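Local coordinates for periplasmic oligopeptide-binding protein (Burkholderia pseudomallei, PDB 3ZS6) that probably captures oligopeptides in the periplasm and hands them to an ABC transport system for uptake, at residues P302-M307 and F318-A323; M284-E289 and V470-Y475; K312-P317 and L455-H460. All blocks are in the same frame, centred on the assembly; numbering follows the deposited sequence.

Interaction 1 (P302-M307 and F318-A323); sequences PMYGLM and FTPDWA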
loop_
_atom_site.group_PDB
_atom_site.type_symbol
_atom_site.label_atom_id
_atom_site.label_comp_id
_atom_site.label_asym_id
_atom_site.label_seq_id
_atom_site.Cartn_x
_atom_site.Cartn_y
_atom_site.Cartn_z
ATOM N N PRO A 302 -8.591 -14.105 -10.007
ATOM C CA PRO A 302 -9.761 -13.895 -9.144
ATOM C C PRO A 302 -9.429 -14.083 -7.665
ATOM O O PRO A 302 -8.676 -14.990 -7.309
ATOM C CB PRO A 302 -10.748 -14.962 -9.633
ATOM C CG PRO A 302 -10.405 -15.118 -11.096
ATOM C CD PRO A 302 -8.887 -15.013 -11.130
ATOM N N MET A 303 -9.952 -13.198 -6.818
ATOM C CA MET A 303 -9.748 -13.309 -5.373
ATOM C C MET A 303 -11.064 -13.158 -4.612
ATOM O O MET A 303 -11.957 -12.422 -5.043
ATOM C CB MET A 303 -8.726 -12.283 -4.870
ATOM C CG MET A 303 -7.278 -12.642 -5.185
ATOM S SD MET A 303 -6.063 -11.506 -4.468
ATOM C CE MET A 303 -6.256 -11.819 -2.705
ATOM N N TYR A 304 -11.160 -13.840 -3.473
ATOM C CA TYR A 304 -12.368 -13.841 -2.653
ATOM C C TYR A 304 -12.099 -13.332 -1.239
ATOM O O TYR A 304 -13.027 -13.019 -0.496
ATOM C CB TYR A 304 -12.966 -15.255 -2.611
ATOM C CG TYR A 304 -13.229 -15.763 -4.002
ATOM C CD1 TYR A 304 -14.403 -15.433 -4.665
ATOM C CD2 TYR A 304 -12.279 -16.518 -4.679
ATOM C CE1 TYR A 304 -14.643 -15.870 -5.953
ATOM C CE2 TYR A 304 -12.510 -16.960 -5.972
ATOM C CZ TYR A 304 -13.693 -16.631 -6.599
ATOM O OH TYR A 304 -13.926 -17.048 -7.881
ATOM N N GLY A 305 -10.822 -13.267 -0.875
ATOM C CA GLY A 305 -10.406 -12.711 0.398
ATOM C C GLY A 305 -9.268 -11.720 0.202
ATOM O O GLY A 305 -8.987 -11.302 -0.931
ATOM N N LEU A 306 -8.618 -11.340 1.299
ATOM C CA LEU A 306 -7.555 -10.332 1.270
ATOM C C LEU A 306 -6.166 -10.907 0.988
ATOM O O LEU A 306 -5.309 -10.212 0.447
ATOM C CB LEU A 306 -7.521 -9.547 2.589
ATOM C CG LEU A 306 -8.768 -8.738 2.967
ATOM C CD1 LEU A 306 -8.603 -8.117 4.362
ATOM C CD2 LEU A 306 -9.063 -7.664 1.922
ATOM N N MET A 307 -5.939 -12.162 1.373
ATOM C CA MET A 307 -4.615 -12.772 1.244
ATOM C C MET A 307 -4.351 -13.275 -0.174
ATOM O O MET A 307 -5.004 -14.210 -0.635
ATOM C CB MET A 307 -4.445 -13.947 2.226
ATOM C CG MET A 307 -4.723 -13.627 3.687
ATOM S SD MET A 307 -3.527 -12.488 4.413
ATOM C CE MET A 307 -4.370 -12.083 5.938
ATOM N N PHE A 318 -8.422 -17.472 0.964
ATOM C CA PHE A 318 -9.801 -17.784 1.290
ATOM C C PHE A 318 -10.586 -18.040 0.002
ATOM O O PHE A 318 -10.627 -17.196 -0.894
ATOM C CB PHE A 318 -10.413 -16.630 2.085
ATOM C CG PHE A 318 -11.903 -16.715 2.246
ATOM C CD1 PHE A 318 -12.466 -17.537 3.210
ATOM C CD2 PHE A 318 -12.738 -15.960 1.442
ATOM C CE1 PHE A 318 -13.841 -17.602 3.373
ATOM C CE2 PHE A 318 -14.109 -16.016 1.589
ATOM C CZ PHE A 318 -14.667 -16.842 2.559
ATOM N N THR A 319 -11.191 -19.217 -0.093
ATOM C CA THR A 319 -12.022 -19.554 -1.240
ATOM C C THR A 319 -13.375 -20.045 -0.754
ATOM O O THR A 319 -13.493 -21.160 -0.253
ATOM C CB THR A 319 -11.382 -20.640 -2.125
ATOM O OG1 THR A 319 -10.116 -20.181 -2.614
ATOM C CG2 THR A 319 -12.278 -20.950 -3.310
ATOM N N PRO A 320 -14.404 -19.204 -0.902
ATOM C CA PRO A 320 -15.754 -19.541 -0.446
ATOM C C PRO A 320 -16.396 -20.654 -1.254
ATOM O O PRO A 320 -16.106 -20.864 -2.440
ATOM C CB PRO A 320 -16.527 -18.244 -0.677
ATOM C CG PRO A 320 -15.828 -17.626 -1.844
ATOM C CD PRO A 320 -14.373 -17.908 -1.598
ATOM N N ASP A 321 -17.287 -21.356 -0.567
ATOM C CA ASP A 321 -18.119 -22.405 -1.125
ATOM C C ASP A 321 -18.650 -22.064 -2.515
ATOM O O ASP A 321 -18.525 -22.850 -3.451
ATOM C CB ASP A 321 -19.301 -22.622 -0.175
ATOM C CG ASP A 321 -20.027 -23.903 -0.440
ATOM O OD1 ASP A 321 -19.834 -24.481 -1.529
ATOM O OD2 ASP A 321 -20.798 -24.332 0.441
ATOM N N TRP A 322 -19.248 -20.883 -2.636
ATOM C CA TRP A 322 -19.971 -20.498 -3.843
ATOM C C TRP A 322 -19.077 -20.186 -5.048
ATOM O O TRP A 322 -19.571 -20.019 -6.165
ATOM C CB TRP A 322 -20.907 -19.320 -3.542
ATOM C CG TRP A 322 -20.241 -18.168 -2.832
ATOM C CD1 TRP A 322 -20.245 -17.921 -1.489
ATOM C CD2 TRP A 322 -19.478 -17.111 -3.430
ATOM N NE1 TRP A 322 -19.529 -16.780 -1.213
ATOM C CE2 TRP A 322 -19.051 -16.263 -2.387
ATOM C CE3 TRP A 322 -19.109 -16.806 -4.745
ATOM C CZ2 TRP A 322 -18.281 -15.125 -2.618
ATOM C CZ3 TRP A 322 -18.347 -15.674 -4.974
ATOM C CH2 TRP A 322 -17.939 -14.848 -3.915
ATOM N N ALA A 323 -17.767 -20.116 -4.832
ATOM C CA ALA A 323 -16.841 -19.853 -5.930
ATOM C C ALA A 323 -16.960 -20.919 -7.022
ATOM O O ALA A 323 -16.624 -20.679 -8.182
ATOM C CB ALA A 323 -15.412 -19.776 -5.419
HETATM O O HOH W 1 -8.972 -15.446 -2.340
HETATM O O HOH W 2 -7.618 -14.731 0.047
#
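Y304 is the centre of the apolar packing, and its ring meets W322, A323 and P320 in different ways. The Y304 edge, CD1 and CE1, is turned toward the indole face in an offset edge-to-face pair, meeting W322 CH2 and CZ3, with planes at 82° and centroids of the Y304 ring and the W322 six-membered ring 5.5 Å apart. Over one face of the tyrosine comes A323 CB, a CH-pi contact 4.1 Å from the Y304 ring centroid. P320 adds its CG, 3.8 Å from Y304 CD1, and the same carbon leans over a face of the W322 indole. W322 CG takes the crowded position between backbone N and carbonyl carbon (chi1 50°), and the second torsion then turns the ring, whose NE1 bonds to Y467 OH. F318 plays a different part, bringing the edge of its ring, through CD2, to within 3.5 Å of Y304 O. Beside it G305 has no side chain, which lets the two backbones come close.

No direct hydrogen bond joins the segments; waters make the polar links. One accepts from Y304 N at 2.9 Å and donates to F318 O at 2.8 Å. The second connects M307 O to F318 N, so backbone groups in a buried place are satisfied without strand pairing. Within 318-323, A323 N bonds to P320 O where a 3-10 turn begins.

This is aromatic and proline packing that folds the connection between strand 301-302 and helix 327-340 back on itself, in this solute-binding protein of family 5.

Interaction 2 (M284-E289 and V470-Y475); sequences MVLDRE and VPLFQY
The guanidinium of R288 presents its edge to P471 O, which lies near its plane, while V470 CG1 approaches the flat group obliquely, 3.8 Å from R288 NH2. The main bond runs from R288 NE to P471 O, 3.1 Å long with 155° at the hydrogen; R288 NH2 adds a weak one to the same oxygen. NH2 has its stronger partner in A283 O, in the last turn of helix 276-285, so a single arginine ties a helix end to a backbone carbonyl of strand 470-480. Arginine suits this place because its long side chain carries several N-H groups, which reach both carbonyls. The chain, extended from CG to NE (chi3 180°), runs past the strand backbone, with R288 CD 3.5 Å from L472 O.

Beside this polar grip L286 fills an apolar corner. Its CD1 sits 3.7 Å from L472 CD2 and 3.8 Å from V470 CG1, branched aliphatic groups meeting methyl to methyl. D287, at the N-cap of helix 288-296, accepts a weak bond from E289 N and another from I290 N, fixing the start of the helix that carries R288.

The result is the short turn between helices 276-285 and 288-296, packed on strand 470-480 of a mixed sheet, at a classic beta bulge where L472 and F473 both face Y262.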
loop_
_atom_site.group_PDB
_atom_site.type_symbol
_atom_site.label_atom_id
_atom_site.label_comp_id
_atom_site.label_asym_id
_atom_site.label_seq_id
_atom_site.Cartn_x
_atom_site.Cartn_y
_atom_site.Cartn_z
ATOM N N MET A 284 -21.129 -12.302 -4.056
ATOM C CA MET A 284 -21.220 -13.615 -4.685
ATOM C C MET A 284 -21.752 -13.567 -6.112
ATOM O O MET A 284 -21.595 -14.519 -6.867
ATOM C CB MET A 284 -22.061 -14.576 -3.830
ATOM C CG MET A 284 -23.540 -14.272 -3.804
ATOM S SD MET A 284 -24.416 -15.320 -2.617
ATOM C CE MET A 284 -23.842 -16.947 -3.090
ATOM N N VAL A 285 -22.371 -12.456 -6.489
ATOM C CA VAL A 285 -22.925 -12.342 -7.836
ATOM C C VAL A 285 -21.907 -11.895 -8.909
ATOM O O VAL A 285 -22.080 -12.187 -10.096
ATOM C CB VAL A 285 -24.163 -11.425 -7.828
ATOM C CG1 VAL A 285 -24.396 -10.817 -9.184
ATOM C CG2 VAL A 285 -25.395 -12.213 -7.347
ATOM N N LEU A 286 -20.844 -11.207 -8.493
ATOM C CA LEU A 286 -19.834 -10.726 -9.439
ATOM C C LEU A 286 -19.006 -11.866 -10.043
ATOM O O LEU A 286 -18.434 -12.682 -9.323
ATOM C CB LEU A 286 -18.892 -9.714 -8.771
ATOM C CG LEU A 286 -19.478 -8.482 -8.082
ATOM C CD1 LEU A 286 -18.390 -7.785 -7.261
ATOM C CD2 LEU A 286 -20.113 -7.515 -9.080
ATOM N N ASP A 287 -18.934 -11.904 -11.369
ATOM C CA ASP A 287 -18.179 -12.935 -12.078
ATOM C C ASP A 287 -16.732 -12.475 -12.287
ATOM O O ASP A 287 -16.434 -11.751 -13.243
ATOM C CB ASP A 287 -18.850 -13.221 -13.423
ATOM C CG ASP A 287 -18.379 -14.518 -14.052
ATOM O OD1 ASP A 287 -17.206 -14.899 -13.842
ATOM O OD2 ASP A 287 -19.189 -15.152 -14.767
ATOM N N ARG A 288 -15.842 -12.899 -11.391
ATOM C CA ARG A 288 -14.450 -12.454 -11.403
ATOM C C ARG A 288 -13.649 -13.126 -12.519
ATOM O O ARG A 288 -12.569 -12.661 -12.898
ATOM C CB ARG A 288 -13.798 -12.721 -10.045
ATOM C CG ARG A 288 -14.476 -12.007 -8.866
ATOM C CD ARG A 288 -14.123 -12.698 -7.547
ATOM N NE ARG A 288 -14.740 -12.041 -6.402
ATOM C CZ ARG A 288 -16.048 -12.058 -6.152
ATOM N NH1 ARG A 288 -16.884 -12.685 -6.983
ATOM N NH2 ARG A 288 -16.527 -11.426 -5.081
ATOM N N GLU A 289 -14.184 -14.225 -13.040
ATOM C CA GLU A 289 -13.543 -14.931 -14.133
ATOM C C GLU A 289 -13.660 -14.096 -15.405
ATOM O O GLU A 289 -12.670 -13.865 -16.098
ATOM C CB GLU A 289 -14.172 -16.315 -14.326
ATOM C CG GLU A 289 -13.157 -17.410 -14.609
ATOM C CD GLU A 289 -12.333 -17.135 -15.855
ATOM O OE1 GLU A 289 -12.887 -16.571 -16.822
ATOM O OE2 GLU A 289 -11.131 -17.480 -15.865
ATOM N N VAL A 470 -15.273 -6.400 -0.557
ATOM C CA VAL A 470 -15.450 -7.303 -1.691
ATOM C C VAL A 470 -14.188 -7.446 -2.526
ATOM O O VAL A 470 -13.959 -6.664 -3.459
ATOM C CB VAL A 470 -16.589 -6.832 -2.624
ATOM C CG1 VAL A 470 -16.791 -7.825 -3.759
ATOM C CG2 VAL A 470 -17.886 -6.615 -1.831
ATOM N N PRO A 471 -13.363 -8.450 -2.198
ATOM C CA PRO A 471 -12.162 -8.727 -2.988
ATOM C C PRO A 471 -12.530 -9.109 -4.411
ATOM O O PRO A 471 -13.499 -9.846 -4.609
ATOM C CB PRO A 471 -11.542 -9.928 -2.264
ATOM C CG PRO A 471 -12.018 -9.775 -0.842
ATOM C CD PRO A 471 -13.434 -9.286 -0.985
ATOM N N LEU A 472 -11.755 -8.628 -5.382
ATOM C CA LEU A 472 -12.030 -8.889 -6.790
ATOM C C LEU A 472 -10.931 -9.713 -7.464
ATOM O O LEU A 472 -11.210 -10.744 -8.071
ATOM C CB LEU A 472 -12.237 -7.573 -7.558
ATOM C CG LEU A 472 -13.481 -6.773 -7.160
ATOM C CD1 LEU A 472 -13.568 -5.465 -7.940
ATOM C CD2 LEU A 472 -14.745 -7.620 -7.358
ATOM N N PHE A 473 -9.687 -9.247 -7.378
ATOM C CA PHE A 473 -8.581 -9.985 -7.967
ATOM C C PHE A 473 -7.234 -9.546 -7.419
ATOM O O PHE A 473 -7.119 -8.519 -6.739
ATOM C CB PHE A 473 -8.595 -9.863 -9.501
ATOM C CG PHE A 473 -8.619 -8.450 -9.994
ATOM C CD1 PHE A 473 -7.450 -7.707 -10.050
ATOM C CD2 PHE A 473 -9.815 -7.858 -10.397
ATOM C CE1 PHE A 473 -7.463 -6.393 -10.500
ATOM C CE2 PHE A 473 -9.835 -6.543 -10.852
ATOM C CZ PHE A 473 -8.655 -5.806 -10.896
ATOM N N GLN A 474 -6.215 -10.345 -7.713
ATOM C CA GLN A 474 -4.853 -10.010 -7.343
ATOM C C GLN A 474 -4.276 -9.081 -8.398
ATOM O O GLN A 474 -4.380 -9.363 -9.592
ATOM C CB GLN A 474 -4.004 -11.282 -7.246
ATOM C CG GLN A 474 -2.559 -11.032 -6.807
ATOM C CD GLN A 474 -1.804 -12.330 -6.589
ATOM O OE1 GLN A 474 -2.369 -13.416 -6.727
ATOM N NE2 GLN A 474 -0.524 -12.224 -6.242
ATOM N N TYR A 475 -3.681 -7.972 -7.963
ATOM C CA TYR A 475 -3.039 -7.033 -8.887
ATOM C C TYR A 475 -1.986 -7.702 -9.764
ATOM O O TYR A 475 -1.236 -8.562 -9.306
ATOM C CB TYR A 475 -2.348 -5.892 -8.133
ATOM C CG TYR A 475 -3.233 -4.717 -7.790
ATOM C CD1 TYR A 475 -3.926 -4.676 -6.587
ATOM C CD2 TYR A 475 -3.355 -3.635 -8.658
ATOM C CE1 TYR A 475 -4.723 -3.592 -6.252
ATOM C CE2 TYR A 475 -4.155 -2.547 -8.335
ATOM C CZ TYR A 475 -4.837 -2.534 -7.131
ATOM O OH TYR A 475 -5.632 -1.461 -6.800
#

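Interaction 3 (K312-P317 and L455-H460); sequences KGVQRP and LLTQAH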
loop_
_atom_site.group_PDB
_atom_site.type_symbol
_atom_site.label_atom_id
_atom_site.label_comp_id
_atom_site.label_asym_id
_atom_site.label_seq_id
_atom_site.Cartn_x
_atom_site.Cartn_y
_atom_site.Cartn_z
ATOM N N LYS A 312 3.398 -14.968 2.856
ATOM C CA LYS A 312 3.829 -15.706 4.039
ATOM C C LYS A 312 2.884 -15.508 5.230
ATOM O O LYS A 312 2.256 -14.464 5.372
ATOM C CB LYS A 312 5.243 -15.282 4.437
ATOM C CG LYS A 312 6.309 -15.580 3.402
ATOM C CD LYS A 312 7.630 -14.970 3.826
ATOM C CE LYS A 312 8.662 -15.023 2.701
ATOM N NZ LYS A 312 9.091 -16.411 2.376
ATOM N N GLY A 313 2.793 -16.513 6.092
ATOM C CA GLY A 313 2.004 -16.389 7.308
ATOM C C GLY A 313 0.600 -16.984 7.285
ATOM O O GLY A 313 -0.021 -17.123 8.337
ATOM N N VAL A 314 0.078 -17.312 6.107
ATOM C CA VAL A 314 -1.155 -18.102 6.035
ATOM C C VAL A 314 -0.941 -19.341 5.184
ATOM O O VAL A 314 -0.020 -19.391 4.374
ATOM C CB VAL A 314 -2.359 -17.305 5.485
ATOM C CG1 VAL A 314 -2.786 -16.245 6.484
ATOM C CG2 VAL A 314 -2.027 -16.690 4.115
ATOM N N GLN A 315 -1.791 -20.343 5.367
ATOM C CA GLN A 315 -1.599 -21.608 4.670
ATOM C C GLN A 315 -2.096 -21.534 3.236
ATOM O O GLN A 315 -1.604 -22.248 2.366
ATOM C CB GLN A 315 -2.297 -22.745 5.419
ATOM C CG GLN A 315 -1.905 -22.832 6.883
ATOM C CD GLN A 315 -2.755 -23.822 7.656
ATOM O OE1 GLN A 315 -3.965 -23.915 7.445
ATOM N NE2 GLN A 315 -2.123 -24.571 8.554
ATOM N N ARG A 316 -3.058 -20.652 2.992
ATOM C CA ARG A 316 -3.745 -20.599 1.713
ATOM C C ARG A 316 -4.712 -19.433 1.708
ATOM O O ARG A 316 -5.084 -18.927 2.770
ATOM C CB ARG A 316 -4.540 -21.886 1.506
ATOM C CG ARG A 316 -5.359 -22.274 2.731
ATOM C CD ARG A 316 -6.712 -22.877 2.372
ATOM N NE ARG A 316 -7.467 -23.222 3.577
ATOM C CZ ARG A 316 -8.265 -22.382 4.233
ATOM N NH1 ARG A 316 -8.428 -21.135 3.799
ATOM N NH2 ARG A 316 -8.904 -22.786 5.321
ATOM N N PRO A 317 -5.127 -19.000 0.512
ATOM C CA PRO A 317 -6.105 -17.914 0.455
ATOM C C PRO A 317 -7.481 -18.403 0.889
ATOM O O PRO A 317 -7.671 -19.591 1.168
ATOM C CB PRO A 317 -6.119 -17.526 -1.028
ATOM C CG PRO A 317 -5.649 -18.747 -1.743
ATOM C CD PRO A 317 -4.664 -19.408 -0.825
ATOM N N LEU A 455 -3.511 -20.460 12.782
ATOM C CA LEU A 455 -4.377 -19.510 13.470
ATOM C C LEU A 455 -4.680 -18.272 12.611
ATOM O O LEU A 455 -5.800 -17.764 12.627
ATOM C CB LEU A 455 -3.767 -19.103 14.817
ATOM C CG LEU A 455 -3.742 -20.204 15.883
ATOM C CD1 LEU A 455 -3.275 -19.662 17.232
ATOM C CD2 LEU A 455 -5.111 -20.846 16.016
ATOM N N LEU A 456 -3.693 -17.792 11.857
ATOM C CA LEU A 456 -3.928 -16.632 10.999
ATOM C C LEU A 456 -4.881 -16.982 9.859
ATOM O O LEU A 456 -5.699 -16.160 9.444
ATOM C CB LEU A 456 -2.617 -16.060 10.452
ATOM C CG LEU A 456 -1.667 -15.427 11.470
ATOM C CD1 LEU A 456 -0.473 -14.795 10.752
ATOM C CD2 LEU A 456 -2.390 -14.396 12.333
ATOM N N THR A 457 -4.768 -18.208 9.358
ATOM C CA THR A 457 -5.647 -18.686 8.304
ATOM C C THR A 457 -7.073 -18.766 8.839
ATOM O O THR A 457 -8.023 -18.322 8.185
ATOM C CB THR A 457 -5.209 -20.073 7.790
ATOM O OG1 THR A 457 -3.888 -19.987 7.245
ATOM C CG2 THR A 457 -6.158 -20.574 6.717
ATOM N N GLN A 458 -7.213 -19.320 10.041
ATOM C CA GLN A 458 -8.518 -19.419 10.681
ATOM C C GLN A 458 -9.137 -18.037 10.869
ATOM O O GLN A 458 -10.302 -17.827 10.544
ATOM C CB GLN A 458 -8.422 -20.151 12.020
ATOM C CG GLN A 458 -9.755 -20.257 12.742
ATOM C CD GLN A 458 -9.636 -20.912 14.103
ATOM O OE1 GLN A 458 -8.544 -21.295 14.533
ATOM N NE2 GLN A 458 -10.765 -21.037 14.795
ATOM N N ALA A 459 -8.345 -17.092 11.373
ATOM C CA ALA A 459 -8.805 -15.716 11.554
ATOM C C ALA A 459 -9.183 -15.026 10.233
ATOM O O ALA A 459 -10.192 -14.315 10.170
ATOM C CB ALA A 459 -7.757 -14.898 12.296
ATOM N N HIS A 460 -8.376 -15.217 9.191
ATOM C CA HIS A 460 -8.685 -14.619 7.892
ATOM C C HIS A 460 -10.011 -15.161 7.353
ATOM O O HIS A 460 -10.902 -14.382 7.001
ATOM C CB HIS A 460 -7.556 -14.829 6.870
ATOM C CG HIS A 460 -7.845 -14.241 5.518
ATOM N ND1 HIS A 460 -7.807 -14.985 4.356
ATOM C CD2 HIS A 460 -8.189 -12.984 5.144
ATOM C CE1 HIS A 460 -8.117 -14.214 3.328
ATOM N NE2 HIS A 460 -8.355 -12.994 3.779
HETATM O O HOH W 3 -7.205 -17.741 4.458
#
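T457 on helix 449-464 receives Q315 and R316 of the loop 312-317, docking the long connection between strand 301-302 and helix 327-340 of this solute-binding fold onto a helix. The two branches of the threonine do different work. With chi1 at -61°, OG1 lies anti to the carbonyl carbon and accepts from Q315 N, a bond of 2.8 Å that is almost straight at 175°. The same hydroxyl also bonds to A453 O one turn back, so this oxygen ties the loop to its own helix. CG2, anti to the backbone N, points instead to R316 and rests over one face of the guanidinium, 3.7 Å from R316 CZ.

The R316 chain is bent at chi2, which sets CD; its guanidinium lies across the T457 methyl. R316 NH1 bonds to P317 O at 3.1 Å, and this bond and the salt bridge of NH2 with D461 OD2 probably fix the group, while T457 CG2 covers part of one face, offset toward its edge. Q315 lays CG 3.5 Å from T457 OG1.

Apolar packing follows where L456 CB meets V314 CG1 at 4.0 Å. Separately, L456 CD1 makes a van der Waals contact with a backbone oxygen, G313 O, at 3.4 Å. G313 has a positive phi of 99°, a backbone shape that glycine adopts easily.

Beyond the direct contacts a water donates to R316 O at 3.0 Å and lies in the ring plane of H460, 2.8 Å from its ND1.

Interactions 1 and 2 are buried; interaction 3 is only partly so, with Q315 and R316 exposed. Interactions 1 and 3 divide the same long connection after strand 301-302: one folds it on itself through aromatic packing and waters, the other docks it on helix 449-464 through a hydroxyl and an arginine. Interaction 2 joins the turn between helices 276-285 and 288-296 to the sheet, where an arginine grips a strand carbonyl. They meet directly: M303 N of interaction 1 bonds to L472 O of interaction 2, and L306 N to H460 NE2 of interaction 3. Interactions 2 and 3 do not touch, their nearest atoms about 7 Å apart, so 302-307 lies as the bridge between sheet and helix.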